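Local coordinates for protein beta-lactamase (Serratia marcescens, PDB 5GWA) that probably hydrolyses beta-lactam antibiotics to substituted beta-amino acids, as an extended-spectrum class A enzyme, and here carries the inhibitor avibactam bound covalently, at residues Met45-Lys50 against Ala145-Met150; Ile141-Thr146 against Tyr158-Thr163; Glu102-Thr107 against Asp117-Phe122; Phe51-Ala56 against Asn127-Phe132. All coordinates share one frame; numbering follows the deposited sequence. Where two conformers were deposited one is given.

Overall arrangement
Contact 1 holds the reactive serine and the bound avibactam. The other three lie near it. Contact 2 is closest, with centres about 8 Å apart. It shares Ala145 and Thr146 with contact 1 and joins the chain on both sides of helix 147-151. Contacts 3 and 4 each have their centres about 12 Å from that of contact 1. Contact 3 meets it through Asp117, which accepts from the backbone N of Glu147 and of Glu148. Contact 4 continues along helix 49-63, which begins next to the serine. Phe120, in a segment of contact 3, packs on Leu53 and Val129 of contact 4. His130 ND1 of contact 4 accepts a hydrogen bond from Ile143 N of contact 2.

Contact 1: Met45-Lys50 against Ala145-Met150; sequences MQSTYK and ATEEEM. With NA (sodium ion), chain Q; NXL ((2S,5R)-1-formyl-5-[(sulfooxy)amino]piperidine-2-carboxamide), chain B.
Ala145 O is gripped by the hydroxyl of Tyr49, with Tyr49 OH to Ala145 O 2.7 Å, and by a second donor from Asn160. The hydroxyl oxygen lies in the carbonyl plane, on a lone pair of Ala145 O, which lies at the edge of the ring. CB of Tyr49 points toward 145-150, and CG leaves it between the backbone N and the carbonyl carbon (chi1 86°). Met150 meets this side chain tip to tip, with Met150 CE 3.5 Å from Tyr49 OH. Lys50 crosses Glu147 at about a right angle. Their salt bridge is long, 3.9 Å from Lys50 NZ to Glu147 OE2. Lys50 NZ also donates to Ser47 OG, and outside the segments it bonds Asn113 and Ser111. One water lies within hydrogen-bonding distance of Gln46 OE1 (2.7 Å) and of Glu147 OE1. Gln157 holds Gln46 NE2. Thr146 and Glu149 form a capping box at the start of helix 147-151. Ser47 OG is bonded covalently to CAN of avibactam at 1.4 Å. A serine and lysine at a helix start, facing a glutamate of the omega loop, are characteristic of the class A beta-lactamase active site.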
# COMPACT_ATOMS: atom_id res chain seq x y z
N MET A 45 -2.96 -5.07 -16.88
CA MET A 45 -4.23 -4.63 -16.28
C MET A 45 -4.06 -3.95 -14.90
O MET A 45 -4.89 -3.09 -14.53
CB MET A 45 -5.20 -5.80 -16.16
CG MET A 45 -5.75 -6.24 -17.47
SD MET A 45 -7.09 -7.42 -17.32
CE MET A 45 -6.20 -8.92 -16.95
N GLN A 46 -3.08 -4.42 -14.12
CA GLN A 46 -2.95 -4.15 -12.68
C GLN A 46 -4.33 -4.27 -12.04
O GLN A 46 -5.05 -5.22 -12.36
CB GLN A 46 -2.31 -2.81 -12.45
CG GLN A 46 -0.82 -2.81 -12.59
CD GLN A 46 -0.12 -3.54 -11.47
OE1 GLN A 46 -0.74 -4.02 -10.53
NE2 GLN A 46 1.22 -3.68 -11.60
N SER A 47 -4.75 -3.29 -11.26
CA SER A 47 -5.93 -3.47 -10.42
C SER A 47 -7.24 -3.50 -11.20
O SER A 47 -8.26 -3.89 -10.62
CB SER A 47 -6.07 -2.40 -9.35
OG SER A 47 -5.09 -2.52 -8.31
N THR A 48 -7.22 -3.19 -12.51
CA THR A 48 -8.45 -3.23 -13.27
C THR A 48 -9.03 -4.64 -13.35
O THR A 48 -10.23 -4.79 -13.43
CB THR A 48 -8.34 -2.64 -14.69
OG1 THR A 48 -7.44 -3.43 -15.46
CG2 THR A 48 -7.87 -1.17 -14.63
N TYR A 49 -8.20 -5.66 -13.13
CA TYR A 49 -8.71 -7.01 -13.16
C TYR A 49 -9.53 -7.41 -11.98
O TYR A 49 -10.14 -8.50 -11.98
CB TYR A 49 -7.64 -8.02 -13.52
CG TYR A 49 -6.77 -8.56 -12.39
CD1 TYR A 49 -6.53 -7.82 -11.23
CD2 TYR A 49 -6.07 -9.76 -12.55
CE1 TYR A 49 -5.69 -8.30 -10.24
CE2 TYR A 49 -5.25 -10.26 -11.55
CZ TYR A 49 -5.01 -9.50 -10.41
OH TYR A 49 -4.15 -9.97 -9.43
N LYS A 50 -9.65 -6.53 -11.00
CA LYS A 50 -10.53 -6.79 -9.85
C LYS A 50 -11.99 -6.70 -10.29
O LYS A 50 -12.88 -7.21 -9.60
CB LYS A 50 -10.23 -5.83 -8.70
CG LYS A 50 -8.84 -6.08 -8.10
CD LYS A 50 -8.38 -4.92 -7.23
CE LYS A 50 -6.94 -5.14 -6.79
NZ LYS A 50 -6.49 -4.07 -5.87
N ALA A 145 -2.04 -14.04 -12.39
CA ALA A 145 -1.26 -13.79 -11.16
C ALA A 145 -2.09 -13.00 -10.17
O ALA A 145 -2.75 -12.04 -10.52
CB ALA A 145 -0.01 -13.02 -11.45
N THR A 146 -1.96 -13.36 -8.92
CA THR A 146 -2.61 -12.64 -7.83
C THR A 146 -1.83 -11.36 -7.53
O THR A 146 -0.78 -11.13 -8.11
CB THR A 146 -2.61 -13.47 -6.54
OG1 THR A 146 -1.25 -13.73 -6.16
CG2 THR A 146 -3.36 -14.78 -6.70
N GLU A 147 -2.35 -10.54 -6.64
CA GLU A 147 -1.62 -9.34 -6.26
C GLU A 147 -0.31 -9.69 -5.58
O GLU A 147 0.71 -9.06 -5.88
CB GLU A 147 -2.47 -8.42 -5.37
CG GLU A 147 -3.55 -7.70 -6.18
CD GLU A 147 -3.02 -6.58 -7.05
OE1 GLU A 147 -1.87 -6.13 -6.86
OE2 GLU A 147 -3.78 -6.04 -7.92
N GLU A 148 -0.33 -10.66 -4.70
CA GLU A 148 0.91 -11.08 -4.01
C GLU A 148 1.95 -11.53 -5.02
O GLU A 148 3.10 -11.11 -4.96
CB GLU A 148 0.59 -12.17 -3.04
CG GLU A 148 1.80 -12.83 -2.40
CD GLU A 148 1.41 -13.91 -1.41
OE1 GLU A 148 0.24 -14.35 -1.42
OE2 GLU A 148 2.29 -14.37 -0.65
N GLU A 149 1.50 -12.29 -6.02
CA GLU A 149 2.40 -12.76 -7.06
C GLU A 149 2.97 -11.61 -7.90
O GLU A 149 4.16 -11.59 -8.25
CB GLU A 149 1.68 -13.80 -7.92
CG GLU A 149 1.45 -15.11 -7.23
CD GLU A 149 0.66 -16.11 -8.05
OE1 GLU A 149 -0.28 -15.72 -8.78
OE2 GLU A 149 0.80 -17.32 -7.79
N MET A 150 2.17 -10.59 -8.18
CA MET A 150 2.65 -9.45 -8.95
C MET A 150 3.70 -8.64 -8.18
O MET A 150 4.55 -7.98 -8.76
CB MET A 150 1.47 -8.53 -9.35
CG MET A 150 0.68 -9.07 -10.52
SD MET A 150 -0.34 -7.80 -11.29
CE MET A 150 -1.61 -7.69 -10.06
NA NA Q . 4.63 -7.14 -11.36
OAC NXL B . -3.60 -1.42 -9.63
CAN NXL B . -3.96 -1.69 -8.49
N NXL B . -3.29 -1.46 -7.45
CAJ NXL B . -3.89 -1.52 -6.14
CA NXL B . -1.93 -0.96 -7.57
C NXL B . -0.86 -1.87 -7.07
O NXL B . -1.13 -2.90 -6.47
NAA NXL B . 0.39 -1.41 -7.20
CB NXL B . -1.84 0.37 -6.87
CAH NXL B . -2.46 0.37 -5.50
CAO NXL B . -3.90 -0.14 -5.53
NAK NXL B . -4.90 0.73 -6.19
OAL NXL B . -4.44 1.59 -7.07
SAR NXL B . -5.47 2.07 -8.10
OAD NXL B . -5.93 3.31 -7.57
OAE NXL B . -4.97 2.41 -9.39
OAG NXL B . -6.38 0.75 -8.38
O HOH W 1 0.31 -5.27 -8.33
O HOH W 2 3.58 -4.83 -10.27

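Contact 2: Ile141-Thr146 against Tyr158-Thr163. With NA (sodium ion), chain L.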
# COMPACT_ATOMS: atom_id res chain seq x y z
N ILE A 141 -8.11 -11.61 -23.00
CA ILE A 141 -7.85 -11.28 -21.61
C ILE A 141 -7.11 -12.45 -20.98
O ILE A 141 -7.56 -13.61 -21.11
CB ILE A 141 -9.16 -11.01 -20.82
CG1 ILE A 141 -9.93 -9.85 -21.45
CG2 ILE A 141 -8.85 -10.68 -19.35
CD1 ILE A 141 -11.29 -9.56 -20.88
N SER A 142 -6.05 -12.15 -20.23
CA SER A 142 -5.23 -13.17 -19.57
C SER A 142 -5.16 -12.86 -18.09
O SER A 142 -4.66 -11.80 -17.70
CB SER A 142 -3.84 -13.20 -20.17
OG SER A 142 -2.98 -14.06 -19.43
N ILE A 143 -5.64 -13.79 -17.27
CA ILE A 143 -5.58 -13.64 -15.81
C ILE A 143 -4.74 -14.79 -15.26
O ILE A 143 -5.19 -15.97 -15.27
CB ILE A 143 -6.98 -13.54 -15.19
CG1 ILE A 143 -7.70 -12.29 -15.71
CG2 ILE A 143 -6.95 -13.60 -13.66
CD1 ILE A 143 -9.19 -12.22 -15.48
N LYS A 144 -3.59 -14.43 -14.70
CA LYS A 144 -2.57 -15.40 -14.35
C LYS A 144 -2.01 -15.25 -12.93
O LYS A 144 -1.35 -16.15 -12.45
CB LYS A 144 -1.45 -15.33 -15.35
CG LYS A 144 -1.88 -15.72 -16.76
CD LYS A 144 -2.24 -17.17 -16.92
CE LYS A 144 -2.96 -17.38 -18.25
NZ LYS A 144 -3.14 -18.83 -18.54
N ALA A 145 -2.04 -14.04 -12.39
CA ALA A 145 -1.26 -13.79 -11.16
C ALA A 145 -2.09 -13.00 -10.17
O ALA A 145 -2.75 -12.04 -10.52
CB ALA A 145 -0.01 -13.02 -11.45
N THR A 146 -1.96 -13.36 -8.92
CA THR A 146 -2.61 -12.64 -7.83
C THR A 146 -1.83 -11.36 -7.53
O THR A 146 -0.78 -11.13 -8.11
CB THR A 146 -2.61 -13.47 -6.54
OG1 THR A 146 -1.25 -13.73 -6.16
CG2 THR A 146 -3.36 -14.78 -6.70
N TYR A 158 2.82 -8.15 -16.39
CA TYR A 158 2.54 -8.25 -17.79
C TYR A 158 1.82 -9.57 -18.14
O TYR A 158 1.25 -9.69 -19.23
CB TYR A 158 3.82 -8.06 -18.64
CG TYR A 158 4.43 -6.68 -18.55
CD1 TYR A 158 4.04 -5.67 -19.41
CD2 TYR A 158 5.40 -6.40 -17.60
CE1 TYR A 158 4.61 -4.39 -19.34
CE2 TYR A 158 5.96 -5.15 -17.50
CZ TYR A 158 5.54 -4.15 -18.36
OH TYR A 158 6.14 -2.92 -18.28
N THR A 159 1.82 -10.55 -17.22
CA THR A 159 1.07 -11.77 -17.46
C THR A 159 -0.42 -11.60 -17.28
O THR A 159 -1.21 -12.44 -17.73
CB THR A 159 1.56 -12.96 -16.62
OG1 THR A 159 1.26 -12.77 -15.23
CG2 THR A 159 3.04 -13.15 -16.79
N ASN A 160 -0.81 -10.54 -16.57
CA ASN A 160 -2.20 -10.16 -16.44
C ASN A 160 -2.51 -9.05 -17.45
O ASN A 160 -2.44 -7.86 -17.14
CB ASN A 160 -2.49 -9.62 -15.05
CG ASN A 160 -2.47 -10.67 -13.98
OD1 ASN A 160 -2.92 -11.80 -14.19
ND2 ASN A 160 -2.04 -10.30 -12.82
N TRP A 161 -2.78 -9.45 -18.68
CA TRP A 161 -2.86 -8.49 -19.79
C TRP A 161 -4.21 -8.50 -20.46
O TRP A 161 -5.00 -9.45 -20.31
CB TRP A 161 -1.77 -8.77 -20.83
CG TRP A 161 -1.80 -10.17 -21.45
CD1 TRP A 161 -0.94 -11.20 -21.18
CD2 TRP A 161 -2.62 -10.62 -22.54
NE1 TRP A 161 -1.27 -12.31 -21.94
CE2 TRP A 161 -2.27 -11.96 -22.81
CE3 TRP A 161 -3.62 -10.03 -23.31
CZ2 TRP A 161 -2.94 -12.72 -23.78
CZ3 TRP A 161 -4.25 -10.79 -24.29
CH2 TRP A 161 -3.89 -12.12 -24.50
N THR A 162 -4.46 -7.46 -21.23
CA THR A 162 -5.69 -7.33 -21.97
C THR A 162 -5.49 -6.52 -23.23
O THR A 162 -4.60 -5.66 -23.28
CB THR A 162 -6.78 -6.66 -21.09
OG1 THR A 162 -8.06 -6.82 -21.71
CG2 THR A 162 -6.48 -5.18 -20.88
N THR A 163 -6.37 -6.71 -24.21
CA THR A 163 -6.56 -5.70 -25.20
C THR A 163 -7.62 -4.72 -24.71
O THR A 163 -8.45 -5.04 -23.89
CB THR A 163 -7.01 -6.24 -26.55
OG1 THR A 163 -8.24 -6.94 -26.40
CG2 THR A 163 -5.93 -7.14 -27.17
NA NA L . -9.76 -8.07 -28.37
O HOH W 3 -11.87 -9.42 -27.28
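Ser142 OG stands anti to its backbone N (chi1 173°), where it meets Thr159 O. CG of Trp161 sits between its own N and carbonyl carbon (chi1 58°), and the ring, turned by chi2 (-106°), presents a face to Ser142 CB. Ser142 CB lies over that face of the indole, 3.4 Å from the centroid of the five-membered ring of Trp161, in a CH-pi contact. The hydroxyl bond is 2.9 Å from Ser142 OG to Thr159 O, and the donor comes nearly along the C=O axis. Backbone pairing begins beside it. Ser142 N donates to Trp161 O at 2.9 Å, while the return bond from Trp161 N to Ser142 O is weak. Ile141 and Thr162 form a non-hydrogen-bonded antiparallel pair. Their side chains lie side by side and point the same way.

Past Ser142 the Asn160 side chain takes over the pairing. Asn160 OD1 accepts from Lys144 N at 2.8 Å and from Ala145 N at 3.0 Å. The first donor is nearly in line with the amide C=O, and the second is tilted from the amide plane. Asn160 ND2 returns a bond to Ala145 O, also 3.0 Å. These three bonds should fix the rotation of the amide. Tyr49 packs against Asn160, and His42 stacks on Trp161. Thr159 OG1 bonds Val156 O. The short antiparallel pairing, continued by a side-chain amide, ties together the two ends of the omega loop of the class A beta-lactamase fold.

Contact 3: Glu102-Thr107 against Asp117-Phe122. With NA (sodium ion), chain I.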
# COMPACT_ATOMS: atom_id res chain seq x y z
N GLU A 102 -18.65 -6.60 2.20
CA GLU A 102 -17.66 -5.66 2.69
C GLU A 102 -16.35 -5.88 1.93
O GLU A 102 -15.60 -4.92 1.63
CB GLU A 102 -17.40 -5.86 4.20
CG GLU A 102 -16.37 -4.86 4.72
CD GLU A 102 -16.26 -4.72 6.24
OE1 GLU A 102 -17.11 -5.25 6.98
OE2 GLU A 102 -15.42 -3.92 6.70
N ILE A 103 -15.97 -7.13 1.76
CA ILE A 103 -14.69 -7.43 1.11
C ILE A 103 -14.72 -6.97 -0.34
O ILE A 103 -13.76 -6.32 -0.81
CB ILE A 103 -14.30 -8.93 1.20
CG1 ILE A 103 -14.07 -9.32 2.67
CG2 ILE A 103 -13.05 -9.23 0.35
CD1 ILE A 103 -14.08 -10.82 2.90
N ILE A 104 -15.81 -7.26 -1.06
CA ILE A 104 -15.91 -6.82 -2.44
C ILE A 104 -15.91 -5.30 -2.58
O ILE A 104 -15.23 -4.76 -3.47
CB ILE A 104 -17.16 -7.39 -3.12
CG1 ILE A 104 -17.08 -8.89 -3.18
CG2 ILE A 104 -17.33 -6.76 -4.49
CD1 ILE A 104 -18.41 -9.58 -3.46
N LYS A 105 -16.60 -4.58 -1.69
CA LYS A 105 -16.66 -3.13 -1.76
C LYS A 105 -15.26 -2.56 -1.55
O LYS A 105 -14.83 -1.70 -2.29
CB LYS A 105 -17.58 -2.53 -0.70
CG LYS A 105 -19.04 -2.74 -0.99
CD LYS A 105 -19.87 -2.00 0.05
CE LYS A 105 -21.35 -2.29 -0.09
NZ LYS A 105 -22.08 -1.46 0.89
N SER A 106 -14.51 -3.11 -0.61
CA SER A 106 -13.15 -2.61 -0.42
C SER A 106 -12.27 -2.91 -1.64
O SER A 106 -11.42 -2.07 -2.06
CB SER A 106 -12.53 -3.20 0.83
OG SER A 106 -11.32 -2.52 1.15
N THR A 107 -12.38 -4.13 -2.13
CA THR A 107 -11.56 -4.62 -3.25
C THR A 107 -11.80 -3.81 -4.51
O THR A 107 -10.87 -3.52 -5.27
CB THR A 107 -11.89 -6.09 -3.51
OG1 THR A 107 -11.54 -6.84 -2.35
CG2 THR A 107 -11.07 -6.61 -4.67
N ASP A 117 -6.92 -10.81 -3.16
CA ASP A 117 -6.35 -12.14 -3.04
C ASP A 117 -7.18 -13.06 -2.18
O ASP A 117 -7.27 -14.26 -2.49
CB ASP A 117 -4.89 -12.07 -2.61
CG ASP A 117 -3.97 -11.53 -3.70
OD1 ASP A 117 -4.41 -11.19 -4.84
OD2 ASP A 117 -2.77 -11.44 -3.42
N ILE A 118 -7.85 -12.53 -1.17
CA ILE A 118 -8.84 -13.30 -0.37
C ILE A 118 -9.96 -13.83 -1.29
O ILE A 118 -10.31 -15.03 -1.27
CB ILE A 118 -9.46 -12.42 0.74
CG1 ILE A 118 -8.43 -12.18 1.86
CG2 ILE A 118 -10.71 -13.06 1.31
CD1 ILE A 118 -8.81 -11.05 2.76
N LEU A 119 -10.40 -12.99 -2.21
CA LEU A 119 -11.45 -13.37 -3.14
C LEU A 119 -10.95 -14.33 -4.23
O LEU A 119 -11.70 -15.24 -4.61
CB LEU A 119 -12.11 -12.11 -3.74
CG LEU A 119 -12.93 -11.25 -2.76
CD1 LEU A 119 -13.40 -9.97 -3.41
CD2 LEU A 119 -14.11 -12.01 -2.15
N PHE A 120 -9.72 -14.17 -4.73
CA PHE A 120 -9.12 -15.18 -5.64
C PHE A 120 -9.11 -16.54 -4.97
O PHE A 120 -9.55 -17.53 -5.55
CB PHE A 120 -7.70 -14.79 -6.08
CG PHE A 120 -7.65 -13.97 -7.33
CD1 PHE A 120 -8.17 -14.43 -8.51
CD2 PHE A 120 -7.05 -12.72 -7.30
CE1 PHE A 120 -8.14 -13.64 -9.65
CE2 PHE A 120 -6.87 -12.00 -8.47
CZ PHE A 120 -7.45 -12.43 -9.62
N ARG A 121 -8.75 -16.57 -3.69
CA ARG A 121 -8.76 -17.85 -2.98
C ARG A 121 -10.15 -18.44 -2.82
O ARG A 121 -10.35 -19.66 -3.13
CB ARG A 121 -8.01 -17.74 -1.66
CG ARG A 121 -6.49 -17.68 -1.90
CD ARG A 121 -5.65 -17.77 -0.63
NE ARG A 121 -5.82 -16.59 0.21
CZ ARG A 121 -5.13 -15.46 0.08
NH1 ARG A 121 -4.21 -15.35 -0.87
NH2 ARG A 121 -5.32 -14.46 0.94
N PHE A 122 -11.12 -17.60 -2.48
CA PHE A 122 -12.53 -18.02 -2.37
C PHE A 122 -13.06 -18.60 -3.67
O PHE A 122 -13.68 -19.66 -3.68
CB PHE A 122 -13.40 -16.86 -1.90
CG PHE A 122 -14.86 -17.16 -1.94
CD1 PHE A 122 -15.41 -18.08 -1.06
CD2 PHE A 122 -15.62 -16.71 -2.98
CE1 PHE A 122 -16.72 -18.47 -1.19
CE2 PHE A 122 -16.94 -17.05 -3.10
CZ PHE A 122 -17.49 -17.94 -2.19
NA NA I . -18.64 -7.47 7.36
O HOH W 4 -21.32 -7.31 7.62
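Apolar packing carries this contact, and Leu119 is at its middle. CG of Leu119, anti to its carbonyl carbon (chi1 -67°), meets Ile103 CG2 at 3.7 Å, and the two side chains slide past each other in opposite directions. The CD1 methyl of Leu119 lies against Ile104 and Thr107. Leu119 CD1 is 3.8 Å from Ile104 CG1, where the two side chains cross at about a right angle. The same methyl is 3.8 Å from Thr107 OG1. Leu119 thus touches three residues spread over about one turn of helix 100-109. A looser touch joins Ile103 CD1 to Ile118 CG2 at 4.3 Å.

Between the two segments there are no hydrogen bonds; the polar bond nearest the packing is within 102-107. Thr107 OG1 donates to Ile103 O at 2.8 Å, from above the carbonyl plane. The same oxygen also takes the helical bond from Thr107 N. This gives the threonine hydroxyl a partner on its own helix while it touches the Leu119 methyl.

The metal site lies away from the packed faces. Glu102 OE1 binds a sodium ion at 2.7 Å, together with a water, and Ser99 is the second residue of the site. Glu102 OE2 is hydrogen-bonded to Tyr91 OH.

The axes of 102-107 and 117-122 are 10.6 Å apart at closest approach, with their directions 128° apart. Strand 71-74 covers Ile103 and Ile118 through Leu72 and Val74. Leu58 of helix 49-63 and Phe187 of helix 182-193 meet Ile104, which places the pair among the helices beside that strand.

Contact 4: Phe51-Ala56 against Asn127-Phe132. With SO4 (sulfate ion), chain F.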
# COMPACT_ATOMS: atom_id res chain seq x y z
N PHE A 51 -12.26 -5.98 -11.37
CA PHE A 51 -13.60 -6.03 -11.99
C PHE A 51 -13.94 -7.45 -12.40
O PHE A 51 -15.01 -8.00 -12.03
CB PHE A 51 -13.67 -5.06 -13.18
CG PHE A 51 -14.90 -5.22 -14.04
CD1 PHE A 51 -16.14 -4.93 -13.50
CD2 PHE A 51 -14.81 -5.63 -15.35
CE1 PHE A 51 -17.29 -5.04 -14.27
CE2 PHE A 51 -15.96 -5.78 -16.11
CZ PHE A 51 -17.20 -5.47 -15.56
N HIS A 52 -13.02 -8.08 -13.10
CA HIS A 52 -13.23 -9.41 -13.67
C HIS A 52 -13.39 -10.36 -12.48
O HIS A 52 -14.24 -11.25 -12.48
CB HIS A 52 -12.01 -9.83 -14.48
CG HIS A 52 -11.64 -8.87 -15.58
ND1 HIS A 52 -11.27 -7.56 -15.32
CD2 HIS A 52 -11.46 -9.05 -16.90
CE1 HIS A 52 -10.96 -6.97 -16.45
NE2 HIS A 52 -11.06 -7.84 -17.43
N LEU A 53 -12.54 -10.19 -11.48
CA LEU A 53 -12.61 -11.02 -10.27
C LEU A 53 -13.98 -10.92 -9.58
O LEU A 53 -14.61 -11.95 -9.27
CB LEU A 53 -11.49 -10.59 -9.32
CG LEU A 53 -11.57 -11.17 -7.92
CD1 LEU A 53 -11.50 -12.69 -7.94
CD2 LEU A 53 -10.49 -10.58 -7.04
N ALA A 54 -14.53 -9.71 -9.52
CA ALA A 54 -15.79 -9.45 -8.87
C ALA A 54 -16.92 -10.14 -9.64
O ALA A 54 -17.81 -10.74 -9.03
CB ALA A 54 -16.03 -7.98 -8.72
N LEU A 55 -16.87 -10.05 -10.96
CA LEU A 55 -17.83 -10.82 -11.79
C LEU A 55 -17.82 -12.29 -11.43
O LEU A 55 -18.89 -12.86 -11.21
CB LEU A 55 -17.51 -10.67 -13.28
CG LEU A 55 -17.65 -9.28 -13.88
CD1 LEU A 55 -17.17 -9.29 -15.31
CD2 LEU A 55 -19.05 -8.74 -13.82
N ALA A 56 -16.64 -12.91 -11.38
CA ALA A 56 -16.57 -14.34 -11.13
C ALA A 56 -17.06 -14.65 -9.71
O ALA A 56 -17.70 -15.67 -9.45
CB ALA A 56 -15.16 -14.85 -11.33
N ASN A 127 -6.85 -19.08 -12.38
CA ASN A 127 -7.31 -19.85 -13.54
C ASN A 127 -8.81 -19.96 -13.63
O ASN A 127 -9.35 -19.85 -14.73
CB ASN A 127 -6.67 -21.25 -13.65
CG ASN A 127 -7.05 -21.96 -14.94
OD1 ASN A 127 -7.74 -23.00 -14.92
ND2 ASN A 127 -6.69 -21.36 -16.07
N LYS A 128 -9.50 -20.05 -12.49
CA LYS A 128 -10.96 -20.05 -12.48
C LYS A 128 -11.48 -18.74 -13.08
O LYS A 128 -12.45 -18.73 -13.84
CB LYS A 128 -11.49 -20.21 -11.05
CG LYS A 128 -13.00 -20.18 -10.93
CD LYS A 128 -13.55 -21.55 -11.26
CE LYS A 128 -12.95 -22.61 -10.36
NZ LYS A 128 -13.40 -23.99 -10.74
N VAL A 129 -10.85 -17.63 -12.73
CA VAL A 129 -11.38 -16.36 -13.15
C VAL A 129 -11.08 -16.11 -14.64
O VAL A 129 -11.93 -15.66 -15.40
CB VAL A 129 -10.79 -15.21 -12.29
CG1 VAL A 129 -11.31 -13.88 -12.81
CG2 VAL A 129 -11.17 -15.41 -10.83
N HIS A 130 -9.90 -16.53 -15.06
CA HIS A 130 -9.48 -16.51 -16.45
C HIS A 130 -10.48 -17.28 -17.30
O HIS A 130 -10.91 -16.81 -18.33
CB HIS A 130 -8.11 -17.13 -16.56
CG HIS A 130 -7.62 -17.28 -17.96
ND1 HIS A 130 -6.95 -16.27 -18.62
CD2 HIS A 130 -7.87 -18.23 -18.89
CE1 HIS A 130 -6.68 -16.65 -19.86
NE2 HIS A 130 -7.30 -17.80 -20.07
N ASN A 131 -10.78 -18.50 -16.89
CA ASN A 131 -11.74 -19.31 -17.66
C ASN A 131 -13.14 -18.72 -17.68
O ASN A 131 -13.82 -18.75 -18.70
CB ASN A 131 -11.78 -20.73 -17.09
CG ASN A 131 -10.52 -21.50 -17.38
OD1 ASN A 131 -9.79 -21.16 -18.29
ND2 ASN A 131 -10.35 -22.63 -16.69
N PHE A 132 -13.60 -18.23 -16.54
CA PHE A 132 -14.91 -17.64 -16.43
C PHE A 132 -15.07 -16.55 -17.46
O PHE A 132 -16.09 -16.43 -18.15
CB PHE A 132 -15.13 -17.11 -15.01
CG PHE A 132 -16.39 -16.33 -14.85
CD1 PHE A 132 -17.60 -16.97 -14.77
CD2 PHE A 132 -16.37 -14.95 -14.95
CE1 PHE A 132 -18.77 -16.25 -14.72
CE2 PHE A 132 -17.52 -14.23 -14.77
CZ PHE A 132 -18.73 -14.87 -14.66
S SO4 F . -10.12 -24.74 -12.56
O1 SO4 F . -9.86 -25.28 -13.92
O2 SO4 F . -10.22 -25.79 -11.51
O3 SO4 F . -8.96 -23.85 -12.19
O4 SO4 F . -11.37 -23.97 -12.59
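Helix 49-63, which starts beside the reactive serine and runs through the class A beta-lactamase fold, is crossed here by helix 126-135. The axes of 51-56 and 127-132 pass 9.4 Å apart, with their directions 88° apart. Ala56 and Val129 have the nearest CA atoms across the segments, 5.9 Å apart. Phe132, with CG anti to its backbone N (chi1 172°), lays one ring face against Ala56. Ala56 CA sits 4.0 Å from the centroid of the Phe132 ring, a CH-pi contact shifted toward the rim. Ala56 CB touches the same ring, 3.8 Å from Phe132 CD2. Both methyls of Val129 touch 51-56. Its CG2 is 4.0 Å from Leu53 CD1 and 4.1 Å from Ala56 CB, and its CG1 rests near His52 O. Leu55 CB meets Phe132 CE2 at 3.9 Å. Phe120 of helix 113-123 packs against both Leu53 and Val129. In the conformer given, the end of Lys128 leads off to a sulfate ion, a contact that is doubtful. The crossing thus rests on shape and van der Waals contact between aliphatic groups and one aromatic face, and the small Ala56 is consistent with the close approach of the CA atoms there.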